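Local coordinates for pectate lyase 1 (Juniperus ashei, PDB 1PXZ), which shows low pectate lyase activity, cleaving galacturonan by elimination with calcium as cofactor, and is the major cedar pollen allergen Jun a 1, at residues 238-241 with 242-245; 301-304 with 305-309. All coordinates share one frame; numbering follows the deposited sequence.

Contact 1: 238-241 with 242-245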
loop_
_atom_site.group_PDB
_atom_site.type_symbol
_atom_site.label_atom_id
_atom_site.label_comp_id
_atom_site.label_asym_id
_atom_site.label_seq_id
_atom_site.Cartn_x
_atom_site.Cartn_y
_atom_site.Cartn_z
ATOM N N VAL A 238 -6.729 -10.801 -4.130
ATOM C CA VAL A 238 -5.524 -10.292 -3.477
ATOM C C VAL A 238 -4.537 -11.435 -3.254
ATOM O O VAL A 238 -4.925 -12.428 -2.636
ATOM C CB VAL A 238 -5.790 -9.642 -2.108
ATOM C CG1 VAL A 238 -4.516 -8.908 -1.673
ATOM C CG2 VAL A 238 -6.971 -8.702 -2.136
ATOM N N HIS A 239 -3.319 -11.272 -3.726
ATOM C CA HIS A 239 -2.235 -12.205 -3.456
ATOM C C HIS A 239 -1.419 -11.699 -2.264
ATOM O O HIS A 239 -0.781 -10.649 -2.364
ATOM C CB HIS A 239 -1.364 -12.391 -4.701
ATOM C CG HIS A 239 -0.287 -13.415 -4.576
ATOM N ND1 HIS A 239 0.939 -13.308 -5.178
ATOM C CD2 HIS A 239 -0.295 -14.590 -3.876
ATOM C CE1 HIS A 239 1.677 -14.366 -4.874
ATOM N NE2 HIS A 239 0.950 -15.164 -4.088
ATOM N N VAL A 240 -1.459 -12.418 -1.160
ATOM C CA VAL A 240 -0.753 -12.011 0.067
ATOM C C VAL A 240 0.463 -12.898 0.254
ATOM O O VAL A 240 0.302 -14.043 0.683
ATOM C CB VAL A 240 -1.683 -12.076 1.287
ATOM C CG1 VAL A 240 -0.992 -11.558 2.554
ATOM C CG2 VAL A 240 -2.951 -11.251 1.073
ATOM N N ALA A 241 1.669 -12.406 -0.076
ATOM C CA ALA A 241 2.822 -13.289 -0.177
ATOM C C ALA A 241 4.057 -12.869 0.606
ATOM O O ALA A 241 4.489 -11.719 0.469
ATOM C CB ALA A 241 3.227 -13.366 -1.661
ATOM N N ASN A 242 4.668 -13.750 1.383
ATOM C CA ASN A 242 5.921 -13.507 2.089
ATOM C C ASN A 242 5.887 -12.220 2.925
ATOM O O ASN A 242 6.834 -11.428 2.936
ATOM C CB ASN A 242 7.073 -13.467 1.099
ATOM C CG ASN A 242 7.545 -14.870 0.756
ATOM O OD1 ASN A 242 7.283 -15.869 1.437
ATOM N ND2 ASN A 242 8.277 -14.918 -0.333
ATOM N N ASN A 243 4.772 -12.050 3.644
ATOM C CA ASN A 243 4.704 -10.979 4.639
ATOM C C ASN A 243 4.936 -11.536 6.041
ATOM O O ASN A 243 4.716 -12.726 6.248
ATOM C CB ASN A 243 3.335 -10.311 4.610
ATOM C CG ASN A 243 2.859 -9.904 3.230
ATOM O OD1 ASN A 243 2.125 -10.605 2.526
ATOM N ND2 ASN A 243 3.287 -8.704 2.859
ATOM N N ASN A 244 5.340 -10.702 6.990
ATOM C CA ASN A 244 5.609 -11.135 8.369
ATOM C C ASN A 244 4.622 -10.500 9.325
ATOM O O ASN A 244 4.480 -9.267 9.344
ATOM C CB ASN A 244 7.049 -10.749 8.715
ATOM C CG ASN A 244 7.613 -11.445 9.929
ATOM O OD1 ASN A 244 7.260 -12.587 10.228
ATOM N ND2 ASN A 244 8.502 -10.786 10.664
ATOM N N TYR A 245 3.898 -11.277 10.132
ATOM C CA TYR A 245 2.861 -10.725 10.979
ATOM C C TYR A 245 3.209 -10.905 12.466
ATOM O O TYR A 245 3.363 -12.039 12.913
ATOM C CB TYR A 245 1.493 -11.372 10.735
ATOM C CG TYR A 245 0.820 -11.126 9.406
ATOM C CD1 TYR A 245 1.294 -11.824 8.280
ATOM C CD2 TYR A 245 -0.242 -10.252 9.248
ATOM C CE1 TYR A 245 0.694 -11.620 7.053
ATOM C CE2 TYR A 245 -0.860 -10.043 8.016
ATOM C CZ TYR A 245 -0.359 -10.748 6.930
ATOM O OH TYR A 245 -0.930 -10.569 5.683
#
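Ala241 and Asn242 form the bend itself, with Val240 and Asn243 meeting on its inner side. At Asn242 the backbone takes left-handed helical angles (phi 52°, psi 45°), and it becomes extended again at Asn243, so that two residues are enough to swing the chain from one strand into the next. The methyl of Ala241 stays on the outer side of this bend, above one face of the His239 imidazole, 3.6 Å from its plane and offset toward the rim. The side chain of Asn243 turns back toward the carbonyl of Ala241, bringing its CG 3.7 Å from Ala241 O, and crosses Val240 at about a right angle. Val240 adds the apolar part of the contact. CG1, placed opposite the backbone N (chi1 -176°), reaches across the inside of the corner to the Tyr245 phenol and arrives at the ring edge, near its plane, 3.3 Å from Tyr245 OH and 4.5 Å from Tyr245 CZ. That hydroxyl is buried, and a hydrogen bond with the carbonyl of Met230 satisfies it, pinning the far end of the ring beside the valine. The sequence of a left-handed residue followed by an extended asparagine is consistent with the T2 turn of pectate lyase beta-helices, where stacked coils repeat an inward asparagine. Asn220, Asn243 and Asn266 hold equivalent places beside paired strands here, consistent with such an asparagine ladder, in which Asn266 donates to Val240 O and accepts from Asn243 N, and Tyr245 likewise lies between Phe222, with which it stacks, and Phe268. On either side of the bend, strand 237-241 runs parallel between 214-218 and 260-264, and strand 244-245 between 221-222 and 267-269, while helix 335-338 lies against Asn242 through Leu338.

Contact 2: 301-304 with 305-309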
loop_
_atom_site.group_PDB
_atom_site.type_symbol
_atom_site.label_atom_id
_atom_site.label_comp_id
_atom_site.label_asym_id
_atom_site.label_seq_id
_atom_site.Cartn_x
_atom_site.Cartn_y
_atom_site.Cartn_z
ATOM N N ASP A 301 2.373 -21.311 4.298
ATOM C CA ASP A 301 2.362 -20.331 5.395
ATOM C C ASP A 301 3.029 -20.939 6.611
ATOM O O ASP A 301 3.099 -22.158 6.760
ATOM C CB ASP A 301 0.934 -19.906 5.711
ATOM C CG ASP A 301 0.311 -18.940 4.711
ATOM O OD1 ASP A 301 1.061 -18.164 4.067
ATOM O OD2 ASP A 301 -0.939 -18.931 4.559
ATOM N N ALA A 302 3.546 -20.103 7.504
ATOM C CA ALA A 302 4.089 -20.595 8.773
ATOM C C ALA A 302 3.235 -20.059 9.921
ATOM O O ALA A 302 2.765 -18.919 9.794
ATOM C CB ALA A 302 5.544 -20.215 8.922
ATOM N N PHE A 303 3.038 -20.838 10.984
ATOM C CA PHE A 303 2.109 -20.458 12.047
ATOM C C PHE A 303 2.801 -20.570 13.397
ATOM O O PHE A 303 3.356 -21.603 13.729
ATOM C CB PHE A 303 0.837 -21.331 12.073
ATOM C CG PHE A 303 0.082 -21.213 10.754
ATOM C CD1 PHE A 303 -0.815 -20.191 10.560
ATOM C CD2 PHE A 303 0.285 -22.112 9.721
ATOM C CE1 PHE A 303 -1.485 -20.055 9.356
ATOM C CE2 PHE A 303 -0.371 -21.994 8.509
ATOM C CZ PHE A 303 -1.262 -20.958 8.331
ATOM N N ILE A 304 2.765 -19.489 14.159
ATOM C CA ILE A 304 3.478 -19.471 15.433
ATOM C C ILE A 304 2.487 -19.152 16.543
ATOM O O ILE A 304 1.505 -18.424 16.343
ATOM C CB ILE A 304 4.614 -18.442 15.345
ATOM C CG1 ILE A 304 5.632 -18.768 14.244
ATOM C CG2 ILE A 304 5.305 -18.265 16.685
ATOM C CD1 ILE A 304 6.567 -17.625 13.908
ATOM N N ASN A 305 2.731 -19.709 17.727
ATOM C CA ASN A 305 1.927 -19.411 18.902
ATOM C C ASN A 305 0.469 -19.756 18.695
ATOM O O ASN A 305 -0.401 -19.066 19.233
ATOM C CB ASN A 305 2.041 -17.926 19.322
ATOM C CG ASN A 305 1.688 -17.744 20.794
ATOM O OD1 ASN A 305 2.104 -18.556 21.635
ATOM N ND2 ASN A 305 0.938 -16.720 21.193
ATOM N N GLY A 306 0.176 -20.829 17.951
ATOM C CA GLY A 306 -1.210 -21.291 17.913
ATOM C C GLY A 306 -2.044 -20.680 16.802
ATOM O O GLY A 306 -3.242 -20.935 16.678
ATOM N N ALA A 307 -1.438 -19.847 15.970
ATOM C CA ALA A 307 -2.139 -19.256 14.833
ATOM C C ALA A 307 -2.657 -20.321 13.871
ATOM O O ALA A 307 -1.957 -21.314 13.669
ATOM C CB ALA A 307 -1.178 -18.346 14.064
ATOM N N TYR A 308 -3.808 -20.087 13.257
ATOM C CA TYR A 308 -4.247 -20.950 12.168
ATOM C C TYR A 308 -5.088 -20.178 11.162
ATOM O O TYR A 308 -5.711 -19.155 11.484
ATOM C CB TYR A 308 -5.054 -22.152 12.714
ATOM C CG TYR A 308 -6.259 -21.746 13.533
ATOM C CD1 TYR A 308 -6.138 -21.540 14.913
ATOM C CD2 TYR A 308 -7.490 -21.568 12.943
ATOM C CE1 TYR A 308 -7.267 -21.166 15.612
ATOM C CE2 TYR A 308 -8.623 -21.201 13.648
ATOM C CZ TYR A 308 -8.486 -20.999 14.999
ATOM O OH TYR A 308 -9.596 -20.619 15.722
ATOM N N PHE A 309 -5.095 -20.704 9.939
ATOM C CA PHE A 309 -5.826 -20.106 8.820
ATOM C C PHE A 309 -6.959 -21.036 8.426
ATOM O O PHE A 309 -6.703 -22.210 8.163
ATOM C CB PHE A 309 -4.848 -19.902 7.668
ATOM C CG PHE A 309 -5.304 -19.153 6.437
ATOM C CD1 PHE A 309 -6.234 -19.643 5.542
ATOM C CD2 PHE A 309 -4.736 -17.904 6.190
ATOM C CE1 PHE A 309 -6.629 -18.937 4.423
ATOM C CE2 PHE A 309 -5.119 -17.187 5.072
ATOM C CZ PHE A 309 -6.047 -17.691 4.181
HETATM O O HOH W 1 1.844 -22.675 16.239
#
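Backbone hydrogen bonding closes the reversal between Ile304 and Ala307: Ala307 N donates to Ile304 O over 3.3 Å, nearly straight at the hydrogen (162°) but reaching the oxygen from above the carbonyl plane, 59° out of it, and not along a lone pair. One water adds a second link, giving a hydrogen to Phe303 O at 3.1 Å and accepting one from Gly306 N at 3.0 Å, so it bridges the end of the strand to the middle of the turn. The direct bond closes a type I' beta turn with Asn305 and Gly306 at its centre, the residue pair classically associated with this turn because both readily adopt positive phi. The turn leads out of strand 302-304, the last in its run of parallel strands, into an extended segment travelling almost the opposite way, and it falls partly within an experimentally mapped IgE-binding region, 296-306. Asn305 is itself anchored to the preceding coil, its ND2 donating to Ala270 O.

Apolar contacts fill the inner side of the reversal. The Phe303 ring, set beside its own backbone N by a chi1 of -60°, lies along the returning chain. The methyl of Ala307 meets this ring at its edge and in its plane, with Ala307 CB 4.0 Å from Phe303 CD1. The two phenylalanine side chains meet at a slant, Phe309 touching the ring through its CB, 3.8 Å from Phe303 CE1 and equally near CZ.

The polar Ala307 O also lies against this side chain, 3.2 Å from Phe303 CB. At the far end from the turn, the carboxylate of Asp301 comes near the second ring, OD2 4.3 Å from Phe309 CD2. This oxygen is held by the hydroxyls of Ser298 and Ser263, and OD1 by the backbone N of Asn266.

Both contacts are local and lie in series along the chain, neither nesting nor crossing. Contact 1 comes first, turning the corner between strands 237-241 and 244-245 inside the beta-helix. Two coils later, contact 2 reverses the chain at the surface just after strand 302-304, where the run of parallel strands ends. Their centres are about 13 Å apart and their nearest atoms about 5 Å, without touching. The intervening coil joins them: strand 267-269 pairs with 244-245 on one side and 302-304 on the other, and Asn266, on the turn of that coil, reaches both contacts.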